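Local coordinates for dual specificity protein phosphatase 14 (PDB 2WGP) that removes phosphate from tyrosine, serine and threonine residues of proteins, inactivating the MAP kinases ERK, JNK and p38, at residues Cys54-Thr59 with Thr106-Ala111; Leu87-Val92 with Ser117-Ile122. All blocks are in the same frame, centred on the assembly; numbering follows the deposited sequence.

Contact 1 (Cys54-Thr59 with Thr106-Ala111). With PO4 (phosphate ion), chain C.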
loop_
_atom_site.group_PDB
_atom_site.type_symbol
_atom_site.label_atom_id
_atom_site.label_comp_id
_atom_site.label_asym_id
_atom_site.label_seq_id
_atom_site.Cartn_x
_atom_site.Cartn_y
_atom_site.Cartn_z
ATOM N N CYS A 54 34.329 -0.422 -23.230
ATOM C CA CYS A 54 33.134 0.290 -22.834
ATOM C C CYS A 54 32.725 -0.111 -21.429
ATOM O O CYS A 54 32.706 -1.315 -21.087
ATOM C CB CYS A 54 32.006 -0.020 -23.795
ATOM S SG CYS A 54 30.439 0.787 -23.421
ATOM N N ILE A 55 32.463 0.899 -20.601
ATOM C CA ILE A 55 31.990 0.696 -19.227
ATOM C C ILE A 55 30.567 1.251 -19.069
ATOM O O ILE A 55 30.316 2.462 -19.249
ATOM C CB ILE A 55 32.924 1.365 -18.175
ATOM C CG1 ILE A 55 34.362 0.835 -18.290
ATOM C CG2 ILE A 55 32.401 1.138 -16.750
ATOM C CD1 ILE A 55 35.374 1.558 -17.364
ATOM N N VAL A 56 29.651 0.341 -18.723
ATOM C CA VAL A 56 28.279 0.668 -18.353
ATOM C C VAL A 56 28.200 0.710 -16.830
ATOM O O VAL A 56 28.258 -0.319 -16.137
ATOM C CB VAL A 56 27.246 -0.338 -18.926
ATOM C CG1 VAL A 56 25.855 0.041 -18.501
ATOM C CG2 VAL A 56 27.306 -0.391 -20.453
ATOM N N ASN A 57 28.072 1.915 -16.325
ATOM C CA ASN A 57 27.947 2.161 -14.896
ATOM C C ASN A 57 26.459 2.188 -14.513
ATOM O O ASN A 57 25.799 3.222 -14.653
ATOM C CB ASN A 57 28.653 3.473 -14.551
ATOM C CG ASN A 57 28.531 3.835 -13.110
ATOM O OD1 ASN A 57 27.941 3.087 -12.324
ATOM N ND2 ASN A 57 29.075 4.989 -12.736
ATOM N N ALA A 58 25.944 1.034 -14.063
ATOM C CA ALA A 58 24.529 0.887 -13.663
ATOM C C ALA A 58 24.273 1.298 -12.212
ATOM O O ALA A 58 23.661 0.547 -11.432
ATOM C CB ALA A 58 24.037 -0.541 -13.922
ATOM N N THR A 59 24.758 2.477 -11.836
ATOM C CA THR A 59 24.507 3.037 -10.517
ATOM C C THR A 59 24.285 4.517 -10.614
ATOM O O THR A 59 24.808 5.180 -11.526
ATOM C CB THR A 59 25.697 2.844 -9.534
ATOM O OG1 THR A 59 26.729 3.797 -9.821
ATOM C CG2 THR A 59 26.247 1.420 -9.607
ATOM N N THR A 106 32.460 -4.971 -23.189
ATOM C CA THR A 106 31.769 -4.133 -22.233
ATOM C C THR A 106 31.840 -4.720 -20.824
ATOM O O THR A 106 31.639 -5.918 -20.622
ATOM C CB THR A 106 30.281 -3.926 -22.666
ATOM O OG1 THR A 106 30.236 -3.335 -23.986
ATOM C CG2 THR A 106 29.548 -3.034 -21.680
ATOM N N LEU A 107 32.114 -3.851 -19.851
ATOM C CA LEU A 107 31.886 -4.153 -18.463
ATOM C C LEU A 107 30.615 -3.469 -17.998
ATOM O O LEU A 107 30.478 -2.240 -18.093
ATOM C CB LEU A 107 33.042 -3.706 -17.597
ATOM C CG LEU A 107 32.802 -3.778 -16.087
ATOM C CD1 LEU A 107 32.793 -5.249 -15.572
ATOM C CD2 LEU A 107 33.885 -2.929 -15.391
ATOM N N VAL A 108 29.671 -4.265 -17.522
ATOM C CA VAL A 108 28.488 -3.724 -16.869
ATOM C C VAL A 108 28.738 -3.901 -15.384
ATOM O O VAL A 108 28.871 -5.052 -14.900
ATOM C CB VAL A 108 27.162 -4.402 -17.281
ATOM C CG1 VAL A 108 25.985 -3.703 -16.559
ATOM C CG2 VAL A 108 26.968 -4.413 -18.853
ATOM N N HIS A 109 28.837 -2.774 -14.671
ATOM C CA HIS A 109 29.094 -2.804 -13.229
ATOM C C HIS A 109 27.996 -2.098 -12.457
ATOM O O HIS A 109 27.286 -1.220 -12.987
ATOM C CB HIS A 109 30.492 -2.258 -12.843
ATOM C CG HIS A 109 30.587 -0.760 -12.722
ATOM N ND1 HIS A 109 30.159 -0.064 -11.603
ATOM C CD2 HIS A 109 31.116 0.164 -13.561
ATOM C CE1 HIS A 109 30.395 1.226 -11.782
ATOM N NE2 HIS A 109 30.973 1.391 -12.959
ATOM N N CYS A 110 27.853 -2.490 -11.203
ATOM C CA CYS A 110 27.020 -1.751 -10.256
ATOM C C CYS A 110 27.891 -1.511 -9.017
ATOM O O CYS A 110 29.076 -1.197 -9.168
ATOM C CB CYS A 110 25.720 -2.515 -9.998
ATOM S SG CYS A 110 25.876 -4.278 -9.673
ATOM N N ALA A 111 27.343 -1.647 -7.807
ATOM C CA ALA A 111 28.110 -1.482 -6.571
ATOM C C ALA A 111 28.617 -2.851 -6.116
ATOM O O ALA A 111 29.813 -3.105 -6.098
ATOM C CB ALA A 111 27.249 -0.827 -5.464
HETATM P P PO4 C . 23.785 -3.873 -6.585
HETATM O O1 PO4 C . 22.735 -3.461 -7.578
HETATM O O2 PO4 C . 24.880 -2.882 -6.307
HETATM O O3 PO4 C . 24.492 -5.126 -7.098
HETATM O O4 PO4 C . 23.135 -4.258 -5.256
#
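Asn-57 OD1 takes two bonds from Thr-59: a firm one from OG1 (2.9 Å), on an in-plane lone pair, and a weak one from the backbone N. Its ND2 donates to Ile-62 O and Asn-64 OD1, fixing the amide at both ends. The His-109 ring crosses it obliquely, the planes 25° apart, with Asn-57 CA over one face, a CH-pi contact 4.0 Å from the centroid. Ile-55 CG2 meets the ring edge at His-109 CD2 (3.6 Å). With chi1 at 83°, His-109 CG sits between backbone N and carbonyl carbon, and His-109 ND1 donates to Cys-110 O in the ring plane, at 2.9 Å and 175°. An alanine in place of His-109 has no ring to make these contacts and would probably leave the phosphate loop's start less firmly placed. Nucleophilic Cys-110 follows directly, in the HCxxGxxR P-loop signature of protein-tyrosine phosphatases, and Ala-111 N donates to O2 of a bound phosphate (3.1 Å), which Arg-116 and further loop amides also hold. Along the strands, four backbone bonds, Leu-107 N to Cys-54 O through Ala-58 N to His-109 O, make a parallel ladder. The two strands lie between 33-36 and 71-74; Cys-54, Thr-106 and Val-108 face helix 89-101.

Contact 2 (Leu87-Val92 with Ser117-Ile122)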
loop_
_atom_site.group_PDB
_atom_site.type_symbol
_atom_site.label_atom_id
_atom_site.label_comp_id
_atom_site.label_asym_id
_atom_site.label_seq_id
_atom_site.Cartn_x
_atom_site.Cartn_y
_atom_site.Cartn_z
ATOM N N LEU A 87 13.539 -0.206 -18.399
ATOM C CA LEU A 87 13.615 0.855 -19.390
ATOM C C LEU A 87 15.002 0.908 -20.038
ATOM O O LEU A 87 15.191 1.589 -21.041
ATOM C CB LEU A 87 13.265 2.217 -18.753
ATOM C CG LEU A 87 11.823 2.486 -18.295
ATOM C CD1 LEU A 87 11.657 3.864 -17.609
ATOM C CD2 LEU A 87 10.836 2.380 -19.459
ATOM N N TYR A 88 15.972 0.222 -19.443
ATOM C CA TYR A 88 17.326 0.138 -19.974
ATOM C C TYR A 88 17.654 -1.221 -20.605
ATOM O O TYR A 88 18.773 -1.433 -21.073
ATOM C CB TYR A 88 18.335 0.466 -18.884
ATOM C CG TYR A 88 18.254 1.908 -18.386
ATOM C CD1 TYR A 88 18.925 2.936 -19.056
ATOM C CD2 TYR A 88 17.506 2.240 -17.271
ATOM C CE1 TYR A 88 18.880 4.256 -18.604
ATOM C CE2 TYR A 88 17.455 3.574 -16.809
ATOM C CZ TYR A 88 18.137 4.571 -17.495
ATOM O OH TYR A 88 18.095 5.894 -17.073
ATOM N N PHE A 89 16.698 -2.151 -20.615
ATOM C CA PHE A 89 16.976 -3.497 -21.120
ATOM C C PHE A 89 17.443 -3.444 -22.576
ATOM O O PHE A 89 18.546 -3.929 -22.885
ATOM C CB PHE A 89 15.764 -4.425 -20.968
ATOM C CG PHE A 89 15.500 -4.924 -19.538
ATOM C CD1 PHE A 89 14.312 -5.608 -19.265
ATOM C CD2 PHE A 89 16.408 -4.732 -18.472
ATOM C CE1 PHE A 89 14.050 -6.082 -17.980
ATOM C CE2 PHE A 89 16.124 -5.211 -17.205
ATOM C CZ PHE A 89 14.957 -5.884 -16.971
ATOM N N ASP A 90 16.642 -2.827 -23.449
ATOM C CA ASP A 90 16.968 -2.736 -24.883
ATOM C C ASP A 90 18.183 -1.845 -25.120
ATOM O O ASP A 90 19.091 -2.219 -25.842
ATOM C CB ASP A 90 15.773 -2.224 -25.717
ATOM C CG ASP A 90 14.702 -3.288 -25.919
ATOM O OD1 ASP A 90 13.493 -2.953 -25.839
ATOM O OD2 ASP A 90 15.065 -4.461 -26.164
ATOM N N THR A 91 18.232 -0.682 -24.467
ATOM C CA THR A 91 19.314 0.258 -24.757
ATOM C C THR A 91 20.681 -0.278 -24.315
ATOM O O THR A 91 21.668 -0.160 -25.069
ATOM C CB THR A 91 19.012 1.674 -24.214
ATOM O OG1 THR A 91 18.874 1.626 -22.801
ATOM C CG2 THR A 91 17.691 2.227 -24.830
ATOM N N VAL A 92 20.755 -0.930 -23.150
ATOM C CA VAL A 92 22.032 -1.484 -22.674
ATOM C C VAL A 92 22.392 -2.734 -23.485
ATOM O O VAL A 92 23.551 -2.916 -23.858
ATOM C CB VAL A 92 22.071 -1.751 -21.124
ATOM C CG1 VAL A 92 23.310 -2.538 -20.691
ATOM C CG2 VAL A 92 21.997 -0.420 -20.339
ATOM N N SER A 117 23.654 -4.879 -12.209
ATOM C CA SER A 117 24.442 -5.343 -13.362
ATOM C C SER A 117 24.011 -6.723 -13.859
ATOM O O SER A 117 23.882 -6.938 -15.079
ATOM C CB SER A 117 25.946 -5.269 -13.097
ATOM O OG SER A 117 26.363 -6.123 -12.055
ATOM N N ALA A 118 23.784 -7.645 -12.933
ATOM C CA ALA A 118 23.336 -9.005 -13.284
ATOM C C ALA A 118 22.042 -8.945 -14.056
ATOM O O ALA A 118 21.851 -9.705 -15.011
ATOM C CB ALA A 118 23.130 -9.856 -12.002
ATOM N N THR A 119 21.138 -8.049 -13.646
ATOM C CA THR A 119 19.808 -7.958 -14.285
ATOM C C THR A 119 19.956 -7.536 -15.757
ATOM O O THR A 119 19.336 -8.109 -16.651
ATOM C CB THR A 119 18.875 -6.989 -13.541
ATOM O OG1 THR A 119 18.679 -7.463 -12.184
ATOM C CG2 THR A 119 17.524 -6.861 -14.296
ATOM N N LEU A 120 20.794 -6.530 -15.988
ATOM C CA LEU A 120 21.055 -6.046 -17.331
ATOM C C LEU A 120 21.759 -7.082 -18.204
ATOM O O LEU A 120 21.427 -7.214 -19.397
ATOM C CB LEU A 120 21.863 -4.751 -17.266
ATOM C CG LEU A 120 21.148 -3.541 -16.637
ATOM C CD1 LEU A 120 22.147 -2.421 -16.410
ATOM C CD2 LEU A 120 19.924 -3.093 -17.499
ATOM N N CYS A 121 22.710 -7.824 -17.628
ATOM C CA CYS A 121 23.365 -8.935 -18.346
ATOM C C CYS A 121 22.376 -10.041 -18.713
ATOM O O CYS A 121 22.418 -10.552 -19.836
ATOM C CB CYS A 121 24.544 -9.503 -17.547
ATOM S SG CYS A 121 25.904 -8.385 -17.368
ATOM N N ILE A 122 21.478 -10.390 -17.788
ATOM C CA ILE A 122 20.455 -11.405 -18.067
ATOM C C ILE A 122 19.551 -10.964 -19.229
ATOM O O ILE A 122 19.224 -11.767 -20.125
ATOM C CB ILE A 122 19.603 -11.747 -16.797
ATOM C CG1 ILE A 122 20.448 -12.519 -15.774
ATOM C CG2 ILE A 122 18.383 -12.572 -17.169
ATOM C CD1 ILE A 122 19.853 -12.546 -14.316
HETATM O O HOH W 1 20.431 -4.932 -20.856
#
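Leu-120 does most of the work, with Phe-89 and Val-92 set against it from the start of helix 89-101. The leucine has CG anti to its carbonyl carbon, and chi2 at 170° carries CD1 out anti to CA and turns CD2 aside toward helix 89-101. Leu-120 CD2 touches two neighbours, meeting the edge of the Phe-89 ring in its plane at Phe-89 CD2 (4.0 Å) and also lying near Tyr-88 CB (4.1 Å). Val-92, one helical turn on from Tyr-88, brings CG1 up to Leu-120 CB at 4.3 Å, a looser touch. The Phe-89 ring is also met edge-on by Thr-119, whose methyl CG2, anti to the backbone N, sits 3.6 Å from Phe-89 CE2. That torsion leaves Thr-119 OG1 to bond Ser-115 O, just before its helix, so it is the methyl of Thr-119 that faces the ring edge. One water joins the two backbones, donating to both Phe-89 O and Leu-120 O, each at 2.9 Å. Helix 151-165 packs on the same ring: Phe-89 touches Leu-157 and meets the ring of Tyr-160. This helix-to-helix packing belongs to the protein-tyrosine phosphatase fold, in which helix 116-129 leads straight out of the phosphate-binding loop; here Leu-120 lies about 7 Å, side chain to side chain, from catalytic Cys-110.

Both contacts are buried, but contact 1 is strand beside strand and contact 2 helix against helix. Contact 1 is mostly backbone hydrogen bonding, with a polar end where the strand 106-109 runs into the catalytic loop; contact 2 is apolar side chains plus one bridging water, and at Tyr-88 it reaches a second subunit, whose Arg-148 packs on that tyrosine. Their centres are 10 Å apart and they meet directly: Ala-58 CB touches Leu-120 CD1 at 3.6 Å, and Ser-117 packs beside Cys-110. The chain alternates between them, helix 89-101 preceding strand 106-109 and helix 116-129 following it, so strand 106-109 and helix 116-129, which flank the loop in sequence, each take part in one contact.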